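Local coordinates for molybdopterin biosynthesis moeA protein (Pyrococcus horikoshii, PDB 1WU2), which probably catalyses insertion of molybdenum into molybdopterin, a late step in the biosynthesis of the molybdenum cofactor, at the interface of chains A and B. Coordinates in Å, arbitrary orientation; residue numbers count along the deposited sequence, not the author numbering. Chains: chain A/B, molybdopterin biosynthesis moeA protein.

Contacts 2 and 3 adjoin, their C-alpha centres about 8 Å apart, and share A:Met168 and B:Leu366; together they pack helix 163-171 of chain A against chain B. Contact 1 lies far off, its centre about 52 Å from contact 2 and 49 Å from contact 3. It uses the end of the same helix in chain B, and its pairing of B:Ala171 with A:Pro198 is the two-fold twin of A:Ala171 with B:Pro198 in contact 2. The two-fold axis thus repeats each patch on the other half of the pair, consistent with the dimer typical of MoeA proteins.

Contact 1: the interface of chains A and B. Residues chain A 198, 203; chain B 48, 52, 171.
B:Pro52 lies across the phenyl ring of A:Phe203 in a CH-pi contact, its CB 3.4 Å from the ring centroid and over the middle of the face. The proline belongs to the PPFD stretch of the conserved MoeA motif near the N-terminus, whereas A:Phe203 comes from helix 200-204 in the probable molybdopterin-binding domain. The neighbouring methylene of the pyrrolidine reaches toward one side of the same ring, B:Pro52 CG standing 3.4 Å from A:Phe203 CD1. With chi1 at -62°, A:Phe203 has its ring opposite its own carbonyl carbon and directed toward chain B.

B:Phe48 meets that ring differently: its CD1 arrives at the edge, in the ring plane, 3.7 Å from A:Phe203 CE2. One aromatic group is therefore covered from above and bordered at its rim, and A:Phe203 loses 50 Å² of surface to the partner. Further out, A:Pro198 covers a face of B:Phe48 away from its centre, with A:Pro198 CB 3.9 Å from B:Phe48 CE2.

Backbone carbonyls border this apolar group. B:Ala171 O, at the end of helix 163-171, is 3.8 Å from A:Pro198 CG, a van der Waals approach, while A:Pro198 O lies 4.0 Å from B:Phe48 CZ.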
loop_
_atom_site.group_PDB
_atom_site.type_symbol
_atom_site.label_atom_id
_atom_site.label_comp_id
_atom_site.label_asym_id
_atom_site.label_seq_id
_atom_site.Cartn_x
_atom_site.Cartn_y
_atom_site.Cartn_z
ATOM N N PRO A 198 11.194 -17.980 -22.480
ATOM C CA PRO A 198 10.771 -19.380 -22.594
ATOM C C PRO A 198 10.655 -19.801 -24.056
ATOM O O PRO A 198 9.894 -19.189 -24.806
ATOM C CB PRO A 198 9.394 -19.395 -21.920
ATOM C CG PRO A 198 8.880 -18.007 -22.052
ATOM C CD PRO A 198 10.069 -17.097 -22.122
ATOM N N PHE A 203 14.427 -25.199 -23.397
ATOM C CA PHE A 203 14.030 -26.255 -22.467
ATOM C C PHE A 203 14.787 -27.563 -22.703
ATOM O O PHE A 203 15.035 -28.307 -21.758
ATOM C CB PHE A 203 12.520 -26.525 -22.557
ATOM C CG PHE A 203 11.649 -25.345 -22.184
ATOM C CD1 PHE A 203 12.067 -24.388 -21.257
ATOM C CD2 PHE A 203 10.390 -25.202 -22.759
ATOM C CE1 PHE A 203 11.248 -23.313 -20.926
ATOM C CE2 PHE A 203 9.569 -24.131 -22.428
ATOM C CZ PHE A 203 9.999 -23.188 -21.512
ATOM N N PHE B 48 3.100 -23.038 -21.447
ATOM C CA PHE B 48 4.110 -24.025 -21.067
ATOM C C PHE B 48 3.855 -24.578 -19.663
ATOM O O PHE B 48 3.287 -23.898 -18.808
ATOM C CB PHE B 48 5.514 -23.399 -21.082
ATOM C CG PHE B 48 5.732 -22.386 -22.174
ATOM C CD1 PHE B 48 6.216 -22.780 -23.417
ATOM C CD2 PHE B 48 5.475 -21.040 -21.950
ATOM C CE1 PHE B 48 6.429 -21.848 -24.429
ATOM C CE2 PHE B 48 5.681 -20.101 -22.956
ATOM C CZ PHE B 48 6.159 -20.507 -24.200
ATOM N N PRO B 52 9.347 -26.487 -16.873
ATOM C CA PRO B 52 9.171 -27.082 -18.202
ATOM C C PRO B 52 9.641 -28.538 -18.274
ATOM O O PRO B 52 9.140 -29.294 -19.105
ATOM C CB PRO B 52 10.020 -26.179 -19.105
ATOM C CG PRO B 52 11.052 -25.588 -18.203
ATOM C CD PRO B 52 10.432 -25.488 -16.851
ATOM N N ALA B 171 7.957 -15.259 -16.599
ATOM C CA ALA B 171 8.116 -16.710 -16.703
ATOM C C ALA B 171 7.296 -17.294 -17.855
ATOM O O ALA B 171 7.659 -18.323 -18.419
ATOM C CB ALA B 171 7.722 -17.379 -15.386
#

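Contact 2: the interface of chains A and B. Residues chain A 167-168, 170-171; chain B 198, 209, 211, 366.
The backbone carbonyl oxygen of A:Ala167 is approached by two carbons of B:Thr211, with B:Thr211 CG2 at 3.4 Å and B:Thr211 CB at 3.6 Å from A:Ala167 O. Both are van der Waals contacts. The threonine methyl stands opposite its own carbonyl carbon (OG1 chi1 64°), which turns it toward the helix; there it also reaches the next turn, CG2 lying 3.9 Å from A:Ala171 CB. The small side chains of A:Ala167 and A:Ala171 probably allow B:Thr211 to come this near the helix backbone.

B:Val209 repeats this approach one residue before the helix end, its CG1 3.4 Å from A:Lys170 O and 3.8 Å from A:Ala171 CA. A chi1 of 171° places CG1 opposite the backbone N, pointing at the helix end. B:Pro198 adds its ring atoms beside the last carbonyl, CG being 3.7 Å from A:Ala171 O.

Beside A:Ala167, B:Leu366 places its CD2 branch 3.7 Å from A:Met168 CA. This leucine and the selenomethionine A:Met168 run past one another in opposite senses.

In the fold, helix 163-171 of the MoeA N-terminal region rests on strand 208-209 and adjacent loops of the partner's probable molybdopterin-binding domain, and on B:Leu366 from its C-terminal region.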
loop_
_atom_site.group_PDB
_atom_site.type_symbol
_atom_site.label_atom_id
_atom_site.label_comp_id
_atom_site.label_asym_id
_atom_site.label_seq_id
_atom_site.Cartn_x
_atom_site.Cartn_y
_atom_site.Cartn_z
ATOM N N ALA A 167 -1.783 17.578 -0.056
ATOM C CA ALA A 167 -2.746 18.669 -0.005
ATOM C C ALA A 167 -2.413 19.636 1.127
ATOM O O ALA A 167 -2.568 20.846 0.976
ATOM C CB ALA A 167 -4.147 18.113 0.177
HETATM N N MSE A 168 -1.965 19.092 2.257
HETATM C CA MSE A 168 -1.540 19.897 3.401
HETATM C C MSE A 168 -0.300 20.692 3.037
HETATM O O MSE A 168 -0.113 21.802 3.527
HETATM C CB MSE A 168 -1.242 19.013 4.617
HETATM C CG MSE A 168 -0.695 19.761 5.836
HETATM SE SE MSE A 168 -1.940 21.087 6.533
HETATM C CE MSE A 168 -2.963 19.904 7.736
ATOM N N LYS A 170 0.348 21.837 0.012
ATOM C CA LYS A 170 -0.136 22.953 -0.795
ATOM C C LYS A 170 -0.801 24.020 0.073
ATOM O O LYS A 170 -0.741 25.205 -0.250
ATOM C CB LYS A 170 -1.117 22.486 -1.869
ATOM C CG LYS A 170 -1.274 23.506 -2.998
ATOM C CD LYS A 170 -2.292 23.066 -4.026
ATOM C CE LYS A 170 -2.587 24.187 -5.013
ATOM N NZ LYS A 170 -3.230 23.674 -6.258
ATOM N N ALA A 171 -1.426 23.597 1.170
ATOM C CA ALA A 171 -2.047 24.519 2.117
ATOM C C ALA A 171 -1.000 25.388 2.810
ATOM O O ALA A 171 -1.289 26.525 3.185
ATOM C CB ALA A 171 -2.876 23.751 3.154
ATOM N N PRO B 198 -0.951 30.520 0.348
ATOM C CA PRO B 198 -1.172 31.296 1.577
ATOM C C PRO B 198 -0.470 32.656 1.630
ATOM O O PRO B 198 -0.891 33.502 2.418
ATOM C CB PRO B 198 -0.622 30.376 2.673
ATOM C CG PRO B 198 0.388 29.547 1.993
ATOM C CD PRO B 198 -0.137 29.317 0.608
ATOM N N VAL B 209 -6.998 28.406 0.703
ATOM C CA VAL B 209 -6.089 27.756 -0.240
ATOM C C VAL B 209 -6.761 26.504 -0.814
ATOM O O VAL B 209 -7.340 25.704 -0.083
ATOM C CB VAL B 209 -4.734 27.392 0.408
ATOM C CG1 VAL B 209 -3.895 26.522 -0.527
ATOM C CG2 VAL B 209 -3.969 28.656 0.780
ATOM N N THR B 211 -6.956 23.057 -2.084
ATOM C CA THR B 211 -6.200 21.810 -1.930
ATOM C C THR B 211 -6.923 20.562 -2.450
ATOM O O THR B 211 -6.307 19.504 -2.567
ATOM C CB THR B 211 -5.826 21.598 -0.450
ATOM O OG1 THR B 211 -7.010 21.440 0.341
ATOM C CG2 THR B 211 -5.154 22.826 0.132
ATOM N N LEU B 366 -7.936 19.789 7.441
ATOM C CA LEU B 366 -7.163 18.816 6.677
ATOM C C LEU B 366 -6.353 17.887 7.590
ATOM O O LEU B 366 -6.063 16.753 7.220
ATOM C CB LEU B 366 -6.208 19.577 5.750
ATOM C CG LEU B 366 -5.651 18.933 4.480
ATOM C CD1 LEU B 366 -6.664 18.026 3.812
ATOM C CD2 LEU B 366 -5.195 20.026 3.510
#

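Contact 3: the interface of chains A and B. Residues chain A 154-155, 164-165, 168; chain B 366-367, 370.
A chi1 of -89° swings B:Leu370 CG toward chain A, and a chi2 of 65° parts its two methyl branches, CD1 toward the helix and CD2 toward the strand, joining the C-terminal and N-terminal regions of two MoeA subunits. B:Leu370 CD1 comes up to helix 163-171, 3.4 Å from the backbone oxygen A:Gln164 O. On the strand side, B:Leu370 CD2 is 3.5 Å from A:Leu155 CD2, somewhat tighter than usual for two methyl groups; these side chains cross nearly at a right angle. The same CD2 lies 3.4 Å from A:Val154 O.

A:Met168, a selenomethionine, leaves the helix with CG opposite its backbone N (chi1 176°), which puts CG 3.8 Å from B:Leu370 CD2; bends at the next two torsions bring its terminal CE to the start of helix 367-370, 3.7 Å from B:Ser367 CA. Substituting an alanine for B:Leu370, whose side chain and backbone together lose 97 Å² of surface here, would probably open a gap between A:Leu155 and A:Met168 and leave both without their shared methyl partner.

At the polar margin, water 1 bridges A:Asp165 OD1 and B:Leu370 O, at a rather long 3.2 Å from each. That carboxylate oxygen also stands beside the leucine CG.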
loop_
_atom_site.group_PDB
_atom_site.type_symbol
_atom_site.label_atom_id
_atom_site.label_comp_id
_atom_site.label_asym_id
_atom_site.label_seq_id
_atom_site.Cartn_x
_atom_site.Cartn_y
_atom_site.Cartn_z
ATOM N N VAL A 154 3.277 19.707 11.155
ATOM C CA VAL A 154 2.100 19.133 10.497
ATOM C C VAL A 154 2.386 17.759 9.885
ATOM O O VAL A 154 1.483 16.934 9.766
ATOM C CB VAL A 154 1.531 20.086 9.406
ATOM C CG1 VAL A 154 1.312 21.478 9.979
ATOM C CG2 VAL A 154 2.446 20.157 8.180
ATOM N N LEU A 155 3.635 17.529 9.486
ATOM C CA LEU A 155 4.068 16.234 8.964
ATOM C C LEU A 155 5.449 15.887 9.511
ATOM O O LEU A 155 6.385 16.674 9.382
ATOM C CB LEU A 155 4.124 16.261 7.437
ATOM C CG LEU A 155 2.782 16.267 6.701
ATOM C CD1 LEU A 155 2.985 16.658 5.245
ATOM C CD2 LEU A 155 2.103 14.917 6.801
ATOM N N GLN A 164 -3.603 13.210 0.843
ATOM C CA GLN A 164 -4.000 14.169 1.878
ATOM C C GLN A 164 -2.800 14.922 2.467
ATOM O O GLN A 164 -2.920 16.099 2.830
ATOM C CB GLN A 164 -4.839 13.501 2.991
ATOM C CG GLN A 164 -4.131 12.413 3.827
ATOM C CD GLN A 164 -4.578 11.000 3.467
ATOM O OE1 GLN A 164 -4.390 10.558 2.334
ATOM N NE2 GLN A 164 -5.164 10.288 4.432
ATOM N N ASP A 165 -1.651 14.252 2.550
ATOM C CA ASP A 165 -0.411 14.896 2.991
ATOM C C ASP A 165 0.053 15.939 1.973
ATOM O O ASP A 165 0.516 17.015 2.347
ATOM C CB ASP A 165 0.711 13.867 3.198
ATOM C CG ASP A 165 0.337 12.764 4.182
ATOM O OD1 ASP A 165 -0.564 12.972 5.019
ATOM O OD2 ASP A 165 0.902 11.650 4.195
HETATM N N MSE A 168 -1.965 19.092 2.257
HETATM C CA MSE A 168 -1.540 19.897 3.401
HETATM C C MSE A 168 -0.300 20.692 3.037
HETATM O O MSE A 168 -0.113 21.802 3.527
HETATM C CB MSE A 168 -1.242 19.013 4.617
HETATM C CG MSE A 168 -0.695 19.761 5.836
HETATM SE SE MSE A 168 -1.940 21.087 6.533
HETATM C CE MSE A 168 -2.963 19.904 7.736
ATOM N N LEU B 366 -7.936 19.789 7.441
ATOM C CA LEU B 366 -7.163 18.816 6.677
ATOM C C LEU B 366 -6.353 17.887 7.590
ATOM O O LEU B 366 -6.063 16.753 7.220
ATOM C CB LEU B 366 -6.208 19.577 5.750
ATOM C CG LEU B 366 -5.651 18.933 4.480
ATOM C CD1 LEU B 366 -6.664 18.026 3.812
ATOM C CD2 LEU B 366 -5.195 20.026 3.510
ATOM N N SER B 367 -6.008 18.374 8.782
ATOM C CA SER B 367 -5.127 17.674 9.720
ATOM C C SER B 367 -5.672 16.336 10.230
ATOM O O SER B 367 -4.897 15.459 10.606
ATOM C CB SER B 367 -4.821 18.578 10.919
ATOM O OG SER B 367 -5.994 18.834 11.683
ATOM N N LEU B 370 -4.672 13.641 7.941
ATOM C CA LEU B 370 -3.258 13.321 8.162
ATOM C C LEU B 370 -3.062 12.389 9.362
ATOM O O LEU B 370 -2.147 11.565 9.376
ATOM C CB LEU B 370 -2.440 14.602 8.374
ATOM C CG LEU B 370 -1.885 15.254 7.108
ATOM C CD1 LEU B 370 -2.998 15.752 6.199
ATOM C CD2 LEU B 370 -0.951 16.395 7.470
HETATM O O HOH W 1 0.616 12.338 7.873
#